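Local structure of alpha-1,4-endofucoidanase (Mariniflexile fucanivorans, 6DLH) at residues Q35-A39 with W334-V339; Y251-A255 with I267-N271; D289-P295 with V338-P344. The protein hydrolyses alpha-1,4 linkages within fucoidan chains as a retaining family 107 glycoside hydrolase, here as its catalytic part followed by Ig-like domains. One frame throughout, in Å; residues are numbered along the deposited sequence.

How the interactions relate
All three contacts lie on one side of the chain's centre, in the parallel-sheet part of the molecule. Interaction 3 touches both of the others. Its segment 338-344 continues directly from the calcium loop of interaction 1, sharing Val-338 and Val-339, and the side chain of Val-338 is about 8 Å from a bound calcium ion. Asp-289 ties the two together: its OD1 is 2.9 Å from Gly-36 N, and it salt-bridges Arg-38. On its other flank, segment 289-295 pairs with interaction 2, Tyr-290 N lying 3.2 Å from Ile-267 O. The centres of interactions 1 and 3 lie about 12 Å apart. Interactions 2 and 3 have centres about 13 Å apart.

Interaction 1: Q35-A39 with W334-V339. With CA (calcium ion), chain E.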
ATOM      1  N   GLN A  35     -21.093  16.183  12.500  1.00 45.68           N
ATOM      2  CA  GLN A  35     -20.036  16.782  11.694  1.00 44.99           C
ATOM      3  C   GLN A  35     -18.941  17.350  12.592  1.00 42.75           C
ATOM      4  O   GLN A  35     -19.202  18.191  13.453  1.00 42.21           O
ATOM      5  CB  GLN A  35     -20.577  17.891  10.791  1.00 42.65           C
ATOM      6  CG  GLN A  35     -19.554  18.394   9.780  1.00 44.22           C
ATOM      7  CD  GLN A  35     -20.014  19.606   9.009  1.00 43.26           C
ATOM      8  OE1 GLN A  35     -21.042  20.206   9.310  1.00 46.78           O
ATOM      9  NE2 GLN A  35     -19.253  19.975   7.993  1.00 43.64           N
ATOM     10  N   GLY A  36     -17.712  16.876  12.368  1.00 40.84           N
ATOM     11  CA  GLY A  36     -16.563  17.369  13.101  1.00 39.45           C
ATOM     12  C   GLY A  36     -16.378  16.624  14.417  1.00 41.54           C
ATOM     13  O   GLY A  36     -15.269  16.198  14.725  1.00 41.95           O
ATOM     14  N   LEU A  37     -17.467  16.477  15.185  1.00 43.08           N
ATOM     15  CA  LEU A  37     -17.430  15.790  16.469  1.00 43.64           C
ATOM     16  C   LEU A  37     -16.833  14.393  16.301  1.00 41.44           C
ATOM     17  O   LEU A  37     -16.142  13.893  17.188  1.00 40.35           O
ATOM     18  CB  LEU A  37     -18.847  15.704  17.053  1.00 45.44           C
ATOM     19  CG  LEU A  37     -19.252  16.826  18.012  1.00 49.18           C
ATOM     20  CD1 LEU A  37     -20.738  16.733  18.343  1.00 52.01           C
ATOM     21  CD2 LEU A  37     -18.426  16.787  19.293  1.00 47.77           C
ATOM     22  N   ARG A  38     -17.095  13.774  15.147  1.00 39.86           N
ATOM     23  CA  ARG A  38     -16.646  12.410  14.930  1.00 44.22           C
ATOM     24  C   ARG A  38     -15.153  12.365  14.598  1.00 43.95           C
ATOM     25  O   ARG A  38     -14.608  11.280  14.398  1.00 45.00           O
ATOM     26  CB  ARG A  38     -17.542  11.688  13.920  1.00 45.47           C
ATOM     27  CG  ARG A  38     -17.563  12.286  12.522  1.00 46.38           C
ATOM     28  CD  ARG A  38     -18.434  11.389  11.663  1.00 47.37           C
ATOM     29  NE  ARG A  38     -18.941  12.108  10.508  1.00 52.99           N
ATOM     30  CZ  ARG A  38     -20.103  12.754  10.457  1.00 54.50           C
ATOM     31  NH1 ARG A  38     -20.375  13.542   9.430  1.00 49.25           N
ATOM     32  NH2 ARG A  38     -20.985  12.610  11.430  1.00 59.04           N
ATOM     33  N   ALA A  39     -14.502  13.539  14.568  1.00 40.57           N
ATOM     34  CA  ALA A  39     -13.065  13.649  14.378  1.00 36.99           C
ATOM     35  C   ALA A  39     -12.416  14.235  15.630  1.00 39.00           C
ATOM     36  O   ALA A  39     -11.321  14.798  15.569  1.00 38.33           O
ATOM     37  CB  ALA A  39     -12.770  14.482  13.151  1.00 36.24           C
ATOM     38  N   TRP A 334     -22.727  25.685  12.104  1.00 42.33           N
ATOM     39  CA  TRP A 334     -22.792  24.252  11.880  1.00 45.32           C
ATOM     40  C   TRP A 334     -21.399  23.641  11.706  1.00 46.13           C
ATOM     41  O   TRP A 334     -21.259  22.420  11.758  1.00 47.54           O
ATOM     42  CB  TRP A 334     -23.705  23.946  10.687  1.00 42.43           C
ATOM     43  CG  TRP A 334     -23.382  24.734   9.456  1.00 41.96           C
ATOM     44  CD1 TRP A 334     -23.957  25.906   9.059  1.00 41.94           C
ATOM     45  CD2 TRP A 334     -22.404  24.404   8.451  1.00 43.08           C
ATOM     46  NE1 TRP A 334     -23.415  26.322   7.872  1.00 42.81           N
ATOM     47  CE2 TRP A 334     -22.457  25.425   7.475  1.00 42.61           C
ATOM     48  CE3 TRP A 334     -21.496  23.350   8.274  1.00 41.40           C
ATOM     49  CZ2 TRP A 334     -21.632  25.420   6.349  1.00 42.55           C
ATOM     50  CZ3 TRP A 334     -20.685  23.347   7.161  1.00 39.41           C
ATOM     51  CH2 TRP A 334     -20.756  24.366   6.210  1.00 41.26           C
ATOM     52  N   ASN A 335     -20.380  24.490  11.504  1.00 42.26           N
ATOM     53  CA  ASN A 335     -19.039  24.028  11.179  1.00 40.98           C
ATOM     54  C   ASN A 335     -18.106  24.185  12.377  1.00 40.96           C
ATOM     55  O   ASN A 335     -16.887  24.152  12.220  1.00 42.70           O
ATOM     56  CB  ASN A 335     -18.484  24.710   9.921  1.00 37.42           C
ATOM     57  CG  ASN A 335     -18.259  26.204  10.052  1.00 35.89           C
ATOM     58  OD1 ASN A 335     -18.262  26.766  11.147  1.00 34.17           O
ATOM     59  ND2 ASN A 335     -18.054  26.866   8.927  1.00 35.78           N
ATOM     60  N   ASP A 336     -18.684  24.324  13.573  1.00 39.55           N
ATOM     61  CA  ASP A 336     -17.937  24.767  14.739  1.00 38.40           C
ATOM     62  C   ASP A 336     -17.159  23.625  15.384  1.00 37.05           C
ATOM     63  O   ASP A 336     -16.358  23.872  16.284  1.00 38.87           O
ATOM     64  CB  ASP A 336     -18.838  25.471  15.756  1.00 40.39           C
ATOM     65  CG  ASP A 336     -19.042  26.952  15.486  1.00 42.66           C
ATOM     66  OD1 ASP A 336     -18.647  27.429  14.390  1.00 39.86           O
ATOM     67  OD2 ASP A 336     -19.585  27.624  16.379  1.00 44.29           O
ATOM     68  N   ASN A 337     -17.398  22.385  14.943  1.00 36.64           N
ATOM     69  CA  ASN A 337     -16.692  21.250  15.517  1.00 36.33           C
ATOM     70  C   ASN A 337     -15.702  20.655  14.518  1.00 34.16           C
ATOM     71  O   ASN A 337     -15.000  19.706  14.856  1.00 35.22           O
ATOM     72  CB  ASN A 337     -17.630  20.173  16.068  1.00 37.56           C
ATOM     73  CG  ASN A 337     -18.482  20.669  17.214  1.00 40.55           C
ATOM     74  OD1 ASN A 337     -19.705  20.550  17.168  1.00 42.33           O
ATOM     75  ND2 ASN A 337     -17.850  21.232  18.232  1.00 38.37           N
ATOM     76  N   VAL A 338     -15.650  21.216  13.303  1.00 33.28           N
ATOM     77  CA  VAL A 338     -14.683  20.801  12.296  1.00 33.49           C
ATOM     78  C   VAL A 338     -13.267  20.985  12.859  1.00 31.69           C
ATOM     79  O   VAL A 338     -12.939  22.016  13.435  1.00 29.61           O
ATOM     80  CB  VAL A 338     -14.916  21.557  10.973  1.00 34.37           C
ATOM     81  CG1 VAL A 338     -13.847  21.263   9.934  1.00 33.95           C
ATOM     82  CG2 VAL A 338     -16.300  21.271  10.408  1.00 33.10           C
ATOM     83  N   VAL A 339     -12.445  19.941  12.736  1.00 30.75           N
ATOM     84  CA  VAL A 339     -11.150  19.900  13.395  1.00 29.78           C
ATOM     85  C   VAL A 339     -10.071  20.466  12.468  1.00 28.01           C
ATOM     86  O   VAL A 339     -10.041  20.180  11.272  1.00 26.77           O
ATOM     87  CB  VAL A 339     -10.828  18.467  13.866  1.00 32.43           C
ATOM     88  CG1 VAL A 339      -9.371  18.311  14.298  1.00 30.58           C
ATOM     89  CG2 VAL A 339     -11.777  18.033  14.983  1.00 32.88           C
TER
HETATM   90 CA    CA E 804     -18.296  28.569  12.528  1.00 39.82          CA
HETATM   91  O   HOH W   1     -19.090  21.035  13.056  1.00 40.49           O
HETATM   92  O   HOH W   2     -21.053  18.742  15.378  1.00 43.43           O
HETATM   93  O   HOH W   3     -14.866  18.041  17.049  1.00 45.03           O
HETATM   94  O   HOH W   4     -18.131  30.492  14.016  1.00 43.50           O
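The calcium-binding loop ending at Asp-336 runs straight on into Asn-337, Val-338 and Val-339, which lie against Gln-35, Gly-36 and Ala-39 near the start of the modelled chain. Asn-335 OD1 and Asp-336 OD1 hold the ion at 2.3 and 2.2 Å, alongside a water, Asp-330 and the carbonyls of Phe-327 and Arg-332. Both side chains point away from segment 35-39, which meets the other side of the turn from Asn-335 to Val-338. Gln-35 reaches across to Trp-334: with CG anti to its backbone N (chi1 -171°) and the chain extended, its amide arrives at the six-membered edge of Trp-334, nearly coplanar with the ring (12°), and OE1 sits 3.3 Å from CE3. Its NE2 bonds to the carbonyl of Asp-288. Gly-36, at positive phi, brings its CA to 3.3 Å from Asn-337 O in a CA-H...O contact. Leu-37 runs alongside Asn-337, pointing the same way, while Val-339 CG2 rests 3.3 Å from Ala-39 O. No direct hydrogen bond crosses. Instead one water donates to Gln-35 O and Trp-334 O, each at 2.9 Å, and accepts from Asn-337 N. A second joins Asn-337 O to Gly-36 O, weakly at the latter. Direct contact is thus van der Waals packing, and the polar link between calcium loop and segment 35-39 runs through water.

Interaction 2: Y251-A255 with I267-N271; sequences YQAFA and IAFNN
The ring of Phe-269 receives Tyr-251 over the centre of one face, while Phe-254 CB and the Ala-255 backbone N come up at its edge. Tyr-251 presents its own edge, making a T-shaped stack with centroids 4.9 Å apart and planes at 75°; its CD1 is the atom that bears on the face, 3.6 Å from Phe-269 CD2. Phe-269 CB and Asn-271 OD1 both lie at the edge of the tyrosine ring. With CG anti to the carbonyl carbon (chi1 -63°), Phe-269 extends from strand 266-269 to the helix, where its CZ comes within 3.5 Å of Tyr-251 O, the carbonyl that accepts the helical bond from Ala-255 N. Phe-254 CB touches Phe-269 CE2 at 4.0 Å, though the Phe-254 ring itself turns off to meet Phe-225 edge-to-face. One turn on from Tyr-251, Ala-255 CB packs on Ile-267 CG1 at 4.3 Å. Beyond the two segments, Phe-225 also meets the Phe-269 ring, and Met-232 of helix 228-233 touches both Tyr-251 and Phe-269.

These residues form the return half of a beta-alpha-beta crossover: the connection from strand 222-226, which includes helices 228-233 and 249-259, returns to the adjacent parallel strand 266-269, and helix and strand run roughly antiparallel with axes 10.0 Å apart. At the far end of the tyrosine ring, OH donates to Asn-271 OD1 at 2.8 Å, tilted 33° from the carbonyl plane. That bond satisfies a buried phenol hydrogen and anchors the hydroxyl end of the ring, whose other end is held by the stack on Phe-269, so the otherwise apolar join between helix and strand is pinned just past the strand's C-terminal end.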
ATOM      1  N   TYR A 251     -20.113  16.045  -3.062  1.00 44.53           N
ATOM      2  CA  TYR A 251     -19.525  16.032  -1.732  1.00 43.14           C
ATOM      3  C   TYR A 251     -20.320  15.090  -0.833  1.00 45.35           C
ATOM      4  O   TYR A 251     -19.737  14.333  -0.059  1.00 45.50           O
ATOM      5  CB  TYR A 251     -19.385  17.450  -1.170  1.00 40.65           C
ATOM      6  CG  TYR A 251     -18.350  18.286  -1.882  1.00 39.63           C
ATOM      7  CD1 TYR A 251     -16.999  18.197  -1.560  1.00 37.29           C
ATOM      8  CD2 TYR A 251     -18.715  19.151  -2.898  1.00 38.14           C
ATOM      9  CE1 TYR A 251     -16.047  18.955  -2.224  1.00 34.62           C
ATOM     10  CE2 TYR A 251     -17.774  19.912  -3.575  1.00 36.02           C
ATOM     11  CZ  TYR A 251     -16.437  19.818  -3.234  1.00 35.63           C
ATOM     12  OH  TYR A 251     -15.518  20.566  -3.914  1.00 32.80           O
ATOM     13  N   GLN A 252     -21.650  15.134  -0.987  1.00 46.34           N
ATOM     14  CA  GLN A 252     -22.580  14.322  -0.217  1.00 48.55           C
ATOM     15  C   GLN A 252     -22.436  12.850  -0.596  1.00 47.05           C
ATOM     16  O   GLN A 252     -22.392  11.985   0.277  1.00 47.49           O
ATOM     17  CB  GLN A 252     -24.020  14.775  -0.468  1.00 47.57           C
ATOM     18  CG  GLN A 252     -25.021  14.142   0.490  1.00 47.18           C
ATOM     19  CD  GLN A 252     -26.422  14.675   0.311  1.00 45.58           C
ATOM     20  OE1 GLN A 252     -26.822  15.047  -0.794  1.00 42.10           O
ATOM     21  NE2 GLN A 252     -27.176  14.706   1.401  1.00 41.65           N
ATOM     22  N   ALA A 253     -22.364  12.582  -1.904  1.00 47.02           N
ATOM     23  CA  ALA A 253     -22.307  11.219  -2.403  1.00 49.82           C
ATOM     24  C   ALA A 253     -21.122  10.494  -1.768  1.00 50.84           C
ATOM     25  O   ALA A 253     -21.265   9.374  -1.276  1.00 52.66           O
ATOM     26  CB  ALA A 253     -22.233  11.217  -3.913  1.00 47.69           C
ATOM     27  N   PHE A 254     -19.972  11.180  -1.744  1.00 47.53           N
ATOM     28  CA  PHE A 254     -18.724  10.620  -1.258  1.00 42.57           C
ATOM     29  C   PHE A 254     -18.799  10.403   0.251  1.00 45.20           C
ATOM     30  O   PHE A 254     -18.478   9.316   0.734  1.00 47.00           O
ATOM     31  CB  PHE A 254     -17.552  11.493  -1.708  1.00 40.23           C
ATOM     32  CG  PHE A 254     -17.072  11.232  -3.111  1.00 38.39           C
ATOM     33  CD1 PHE A 254     -17.938  11.317  -4.194  1.00 40.76           C
ATOM     34  CD2 PHE A 254     -15.742  10.924  -3.358  1.00 38.56           C
ATOM     35  CE1 PHE A 254     -17.487  11.086  -5.487  1.00 39.21           C
ATOM     36  CE2 PHE A 254     -15.293  10.684  -4.650  1.00 39.07           C
ATOM     37  CZ  PHE A 254     -16.167  10.764  -5.714  1.00 39.02           C
ATOM     38  N   ALA A 255     -19.255  11.425   0.988  1.00 44.50           N
ATOM     39  CA  ALA A 255     -19.310  11.327   2.438  1.00 46.72           C
ATOM     40  C   ALA A 255     -20.256  10.208   2.875  1.00 48.99           C
ATOM     41  O   ALA A 255     -19.905   9.411   3.742  1.00 49.05           O
ATOM     42  CB  ALA A 255     -19.689  12.652   3.045  1.00 47.02           C
ATOM     43  N   ILE A 267     -14.239  12.884   7.446  1.00 31.28           N
ATOM     44  CA  ILE A 267     -14.091  13.125   6.012  1.00 30.61           C
ATOM     45  C   ILE A 267     -13.419  14.478   5.800  1.00 30.48           C
ATOM     46  O   ILE A 267     -13.721  15.435   6.517  1.00 31.49           O
ATOM     47  CB  ILE A 267     -15.455  13.081   5.275  1.00 30.24           C
ATOM     48  CG1 ILE A 267     -16.379  11.946   5.748  1.00 28.78           C
ATOM     49  CG2 ILE A 267     -15.276  13.086   3.760  1.00 28.30           C
ATOM     50  CD1 ILE A 267     -15.790  10.550   5.643  1.00 28.06           C
ATOM     51  N   ALA A 268     -12.539  14.548   4.791  1.00 29.38           N
ATOM     52  CA  ALA A 268     -11.914  15.801   4.398  1.00 30.94           C
ATOM     53  C   ALA A 268     -11.755  15.839   2.883  1.00 30.88           C
ATOM     54  O   ALA A 268     -11.340  14.850   2.291  1.00 32.35           O
ATOM     55  CB  ALA A 268     -10.579  15.972   5.088  1.00 30.17           C
ATOM     56  N   PHE A 269     -12.050  17.003   2.286  1.00 31.06           N
ATOM     57  CA  PHE A 269     -11.901  17.235   0.858  1.00 30.63           C
ATOM     58  C   PHE A 269     -10.844  18.310   0.621  1.00 30.02           C
ATOM     59  O   PHE A 269     -10.833  19.326   1.305  1.00 29.28           O
ATOM     60  CB  PHE A 269     -13.237  17.686   0.259  1.00 32.09           C
ATOM     61  CG  PHE A 269     -14.338  16.660   0.351  1.00 34.15           C
ATOM     62  CD1 PHE A 269     -15.153  16.590   1.471  1.00 33.58           C
ATOM     63  CD2 PHE A 269     -14.548  15.756  -0.681  1.00 34.98           C
ATOM     64  CE1 PHE A 269     -16.161  15.642   1.553  1.00 35.09           C
ATOM     65  CE2 PHE A 269     -15.558  14.807  -0.598  1.00 34.05           C
ATOM     66  CZ  PHE A 269     -16.358  14.752   0.521  1.00 34.20           C
ATOM     67  N   ASN A 270      -9.963  18.082  -0.358  1.00 30.05           N
ATOM     68  CA  ASN A 270      -8.982  19.088  -0.727  1.00 30.47           C
ATOM     69  C   ASN A 270      -9.620  20.106  -1.672  1.00 31.27           C
ATOM     70  O   ASN A 270      -9.722  19.857  -2.874  1.00 30.49           O
ATOM     71  CB  ASN A 270      -7.742  18.483  -1.383  1.00 29.43           C
ATOM     72  CG  ASN A 270      -6.666  19.515  -1.648  1.00 30.12           C
ATOM     73  OD1 ASN A 270      -6.807  20.681  -1.276  1.00 30.17           O
ATOM     74  ND2 ASN A 270      -5.584  19.100  -2.284  1.00 28.93           N
ATOM     75  N   ASN A 271     -10.017  21.256  -1.114  1.00 31.84           N
ATOM     76  CA  ASN A 271     -10.535  22.368  -1.899  1.00 31.76           C
ATOM     77  C   ASN A 271      -9.524  23.517  -1.905  1.00 33.43           C
ATOM     78  O   ASN A 271      -9.907  24.690  -1.947  1.00 35.11           O
ATOM     79  CB  ASN A 271     -11.915  22.823  -1.411  1.00 31.44           C
ATOM     80  CG  ASN A 271     -13.003  21.782  -1.588  1.00 30.85           C
ATOM     81  OD1 ASN A 271     -13.118  21.168  -2.648  1.00 29.33           O
ATOM     82  ND2 ASN A 271     -13.791  21.564  -0.547  1.00 29.54           N
TER

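Interaction 3: D289-P295 with V338-P344; sequences DYTFGHP and VVAHFFP
Backbone hydrogen bonds set the frame between Asp-289 to Gly-293 and Val-338 to Phe-343, two runs heading much the same way, of which only 341-342 is strand. Val-339 N donates to Asp-289 O and Val-339 O accepts from Thr-291 N, both at 3.1 Å, bracketing Val-339 as in a parallel bridge. Further on, Phe-343 N reaches Gly-293 O at 2.8 Å, the donor lying 39° out of the carbonyl plane. Gly-293 CA makes a CA-H...O contact with the His-341 carbonyl.

Side chains fill the gap between these bonds. Thr-291 OG1, set between its backbone N and carbonyl carbon (chi1 62°), accepts from His-341 N at 2.8 Å. The Thr-291 carbonyl is taken instead by His-341 ND1, 2.7 Å from O and nearly in line with the C=O bond. The other ring nitrogen, NE2, bonds to Thr-379, so the imidazole is held at both ends.

Among the aromatic contacts, Tyr-290 sets its edge against the face of His-341, centroids 4.9 Å apart and planes at 86°; its OH bonds to Glu-145. Phe-292 CE1 comes to the edge of the Phe-343 ring, 4.0 Å from CD2, and Pro-295 CB sits at the edge of Phe-342, 3.8 Å from CE1. The Phe-342 side chain also packs on Leu-315, Val-316 and Met-319 of helix 307-321.

Segment 289-295 also bonds through its backbone to Ile-267, so it spans the outermost strands 266-269 and 341-342, consistent with closure of a beta/alpha barrel as in GH29 relatives. Where main-chain pairing lapses, side chains stand in: the hydroxyl of Thr-291 takes the His-341 N-H and the imidazole takes the Thr-291 carbonyl.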
ATOM      1  N   ASP A 289     -15.360  16.812   8.056  1.00 33.54           N
ATOM      2  CA  ASP A 289     -15.225  16.640   9.493  1.00 33.14           C
ATOM      3  C   ASP A 289     -13.912  17.270   9.946  1.00 31.59           C
ATOM      4  O   ASP A 289     -13.780  17.660  11.101  1.00 30.50           O
ATOM      5  CB  ASP A 289     -15.285  15.164   9.901  1.00 34.99           C
ATOM      6  CG  ASP A 289     -16.625  14.508   9.619  1.00 35.78           C
ATOM      7  OD1 ASP A 289     -17.581  14.789  10.368  1.00 39.48           O
ATOM      8  OD2 ASP A 289     -16.701  13.728   8.656  1.00 35.22           O
ATOM      9  N   TYR A 290     -12.939  17.336   9.026  1.00 31.74           N
ATOM     10  CA  TYR A 290     -11.667  17.993   9.292  1.00 30.36           C
ATOM     11  C   TYR A 290     -11.147  18.656   8.022  1.00 30.11           C
ATOM     12  O   TYR A 290     -11.604  18.348   6.921  1.00 29.59           O
ATOM     13  CB  TYR A 290     -10.647  17.018   9.897  1.00 29.12           C
ATOM     14  CG  TYR A 290     -10.152  15.905   9.007  1.00 27.83           C
ATOM     15  CD1 TYR A 290     -10.986  14.863   8.613  1.00 28.96           C
ATOM     16  CD2 TYR A 290      -8.829  15.861   8.599  1.00 27.57           C
ATOM     17  CE1 TYR A 290     -10.528  13.825   7.814  1.00 27.07           C
ATOM     18  CE2 TYR A 290      -8.351  14.827   7.805  1.00 27.49           C
ATOM     19  CZ  TYR A 290      -9.201  13.804   7.417  1.00 27.30           C
ATOM     20  OH  TYR A 290      -8.725  12.792   6.636  1.00 25.99           O
ATOM     21  N   THR A 291     -10.183  19.565   8.200  1.00 29.07           N
ATOM     22  CA  THR A 291      -9.570  20.250   7.076  1.00 28.34           C
ATOM     23  C   THR A 291      -8.511  19.351   6.458  1.00 28.03           C
ATOM     24  O   THR A 291      -7.658  18.826   7.169  1.00 31.20           O
ATOM     25  CB  THR A 291      -8.974  21.603   7.487  1.00 27.83           C
ATOM     26  OG1 THR A 291      -7.946  21.383   8.453  1.00 27.47           O
ATOM     27  CG2 THR A 291     -10.018  22.539   8.055  1.00 27.16           C
ATOM     28  N   PHE A 292      -8.585  19.190   5.133  1.00 26.87           N
ATOM     29  CA  PHE A 292      -7.577  18.467   4.380  1.00 26.00           C
ATOM     30  C   PHE A 292      -6.202  19.046   4.711  1.00 26.91           C
ATOM     31  O   PHE A 292      -5.256  18.299   4.996  1.00 26.36           O
ATOM     32  CB  PHE A 292      -7.880  18.546   2.882  1.00 25.05           C
ATOM     33  CG  PHE A 292      -7.076  17.609   2.021  1.00 24.68           C
ATOM     34  CD1 PHE A 292      -5.809  17.960   1.577  1.00 25.16           C
ATOM     35  CD2 PHE A 292      -7.593  16.381   1.634  1.00 24.51           C
ATOM     36  CE1 PHE A 292      -5.075  17.100   0.773  1.00 25.17           C
ATOM     37  CE2 PHE A 292      -6.859  15.520   0.832  1.00 23.69           C
ATOM     38  CZ  PHE A 292      -5.600  15.880   0.405  1.00 25.05           C
ATOM     39  N   GLY A 293      -6.118  20.381   4.665  1.00 24.87           N
ATOM     40  CA  GLY A 293      -4.991  21.135   5.193  1.00 25.25           C
ATOM     41  C   GLY A 293      -3.715  20.977   4.368  1.00 24.67           C
ATOM     42  O   GLY A 293      -2.643  20.781   4.921  1.00 25.12           O
ATOM     43  N   HIS A 294      -3.842  21.078   3.043  1.00 26.46           N
ATOM     44  CA  HIS A 294      -2.709  21.133   2.134  1.00 27.42           C
ATOM     45  C   HIS A 294      -1.874  22.374   2.466  1.00 27.19           C
ATOM     46  O   HIS A 294      -2.426  23.441   2.727  1.00 25.98           O
ATOM     47  CB  HIS A 294      -3.263  21.172   0.709  1.00 29.53           C
ATOM     48  CG  HIS A 294      -2.272  20.953  -0.382  1.00 35.82           C
ATOM     49  ND1 HIS A 294      -1.467  21.975  -0.868  1.00 36.69           N
ATOM     50  CD2 HIS A 294      -2.009  19.864  -1.141  1.00 36.34           C
ATOM     51  CE1 HIS A 294      -0.724  21.511  -1.853  1.00 36.47           C
ATOM     52  NE2 HIS A 294      -1.040  20.224  -2.043  1.00 37.21           N
ATOM     53  N   PRO A 295      -0.525  22.285   2.495  1.00 24.91           N
ATOM     54  CA  PRO A 295       0.306  23.458   2.766  1.00 25.05           C
ATOM     55  C   PRO A 295       0.306  24.491   1.637  1.00 25.84           C
ATOM     56  O   PRO A 295      -0.044  24.187   0.500  1.00 25.32           O
ATOM     57  CB  PRO A 295       1.711  22.874   2.981  1.00 23.85           C
ATOM     58  CG  PRO A 295       1.691  21.540   2.273  1.00 24.56           C
ATOM     59  CD  PRO A 295       0.258  21.054   2.325  1.00 25.07           C
ATOM     60  N   VAL A 338     -15.650  21.216  13.303  1.00 33.28           N
ATOM     61  CA  VAL A 338     -14.683  20.801  12.296  1.00 33.49           C
ATOM     62  C   VAL A 338     -13.267  20.985  12.859  1.00 31.69           C
ATOM     63  O   VAL A 338     -12.939  22.016  13.435  1.00 29.61           O
ATOM     64  CB  VAL A 338     -14.916  21.557  10.973  1.00 34.37           C
ATOM     65  CG1 VAL A 338     -13.847  21.263   9.934  1.00 33.95           C
ATOM     66  CG2 VAL A 338     -16.300  21.271  10.408  1.00 33.10           C
ATOM     67  N   VAL A 339     -12.445  19.941  12.736  1.00 30.75           N
ATOM     68  CA  VAL A 339     -11.150  19.900  13.395  1.00 29.78           C
ATOM     69  C   VAL A 339     -10.071  20.466  12.468  1.00 28.01           C
ATOM     70  O   VAL A 339     -10.041  20.180  11.272  1.00 26.77           O
ATOM     71  CB  VAL A 339     -10.828  18.467  13.866  1.00 32.43           C
ATOM     72  CG1 VAL A 339      -9.371  18.311  14.298  1.00 30.58           C
ATOM     73  CG2 VAL A 339     -11.777  18.033  14.983  1.00 32.88           C
ATOM     74  N   ALA A 340      -9.190  21.291  13.037  1.00 26.05           N
ATOM     75  CA  ALA A 340      -8.075  21.836  12.284  1.00 25.29           C
ATOM     76  C   ALA A 340      -7.043  20.731  12.078  1.00 24.73           C
ATOM     77  O   ALA A 340      -6.610  20.104  13.039  1.00 24.36           O
ATOM     78  CB  ALA A 340      -7.495  23.018  13.018  1.00 23.84           C
ATOM     79  N   HIS A 341      -6.665  20.496  10.816  1.00 24.90           N
ATOM     80  CA  HIS A 341      -5.716  19.442  10.504  1.00 25.47           C
ATOM     81  C   HIS A 341      -4.785  19.888   9.379  1.00 25.22           C
ATOM     82  O   HIS A 341      -5.198  20.599   8.469  1.00 26.51           O
ATOM     83  CB  HIS A 341      -6.461  18.135  10.187  1.00 25.55           C
ATOM     84  CG  HIS A 341      -5.672  17.164   9.375  1.00 23.50           C
ATOM     85  ND1 HIS A 341      -5.622  17.224   7.993  1.00 23.16           N
ATOM     86  CD2 HIS A 341      -4.902  16.119   9.739  1.00 23.07           C
ATOM     87  CE1 HIS A 341      -4.856  16.251   7.540  1.00 22.29           C
ATOM     88  NE2 HIS A 341      -4.411  15.553   8.591  1.00 23.18           N
ATOM     89  N   PHE A 342      -3.532  19.431   9.445  1.00 24.48           N
ATOM     90  CA  PHE A 342      -2.481  19.872   8.541  1.00 22.65           C
ATOM     91  C   PHE A 342      -1.887  18.641   7.858  1.00 22.37           C
ATOM     92  O   PHE A 342      -1.715  17.614   8.517  1.00 21.56           O
ATOM     93  CB  PHE A 342      -1.463  20.698   9.342  1.00 22.03           C
ATOM     94  CG  PHE A 342      -0.365  21.394   8.570  1.00 22.60           C
ATOM     95  CD1 PHE A 342      -0.550  21.815   7.261  1.00 22.74           C
ATOM     96  CD2 PHE A 342       0.849  21.677   9.179  1.00 22.83           C
ATOM     97  CE1 PHE A 342       0.463  22.469   6.570  1.00 22.68           C
ATOM     98  CE2 PHE A 342       1.857  22.341   8.496  1.00 22.34           C
ATOM     99  CZ  PHE A 342       1.661  22.745   7.195  1.00 22.53           C
ATOM    100  N   PHE A 343      -1.592  18.758   6.547  1.00 20.79           N
ATOM    101  CA  PHE A 343      -0.956  17.699   5.769  1.00 20.60           C
ATOM    102  C   PHE A 343       0.382  18.167   5.193  1.00 20.56           C
ATOM    103  O   PHE A 343       0.543  18.257   3.978  1.00 20.12           O
ATOM    104  CB  PHE A 343      -1.885  17.184   4.660  1.00 20.66           C
ATOM    105  CG  PHE A 343      -1.491  15.872   4.022  1.00 20.99           C
ATOM    106  CD1 PHE A 343      -0.425  15.119   4.504  1.00 21.07           C
ATOM    107  CD2 PHE A 343      -2.206  15.369   2.946  1.00 21.06           C
ATOM    108  CE1 PHE A 343      -0.083  13.905   3.925  1.00 21.86           C
ATOM    109  CE2 PHE A 343      -1.878  14.146   2.376  1.00 21.39           C
ATOM    110  CZ  PHE A 343      -0.809  13.420   2.856  1.00 21.41           C
ATOM    111  N   PRO A 344       1.413  18.414   6.035  1.00 20.79           N
ATOM    112  CA  PRO A 344       2.714  18.884   5.545  1.00 20.35           C
ATOM    113  C   PRO A 344       3.590  17.751   5.009  1.00 20.42           C
ATOM    114  O   PRO A 344       3.265  16.576   5.183  1.00 20.09           O
ATOM    115  CB  PRO A 344       3.342  19.464   6.822  1.00 19.46           C
ATOM    116  CG  PRO A 344       2.806  18.565   7.924  1.00 20.47           C
ATOM    117  CD  PRO A 344       1.387  18.233   7.498  1.00 20.41           C
TER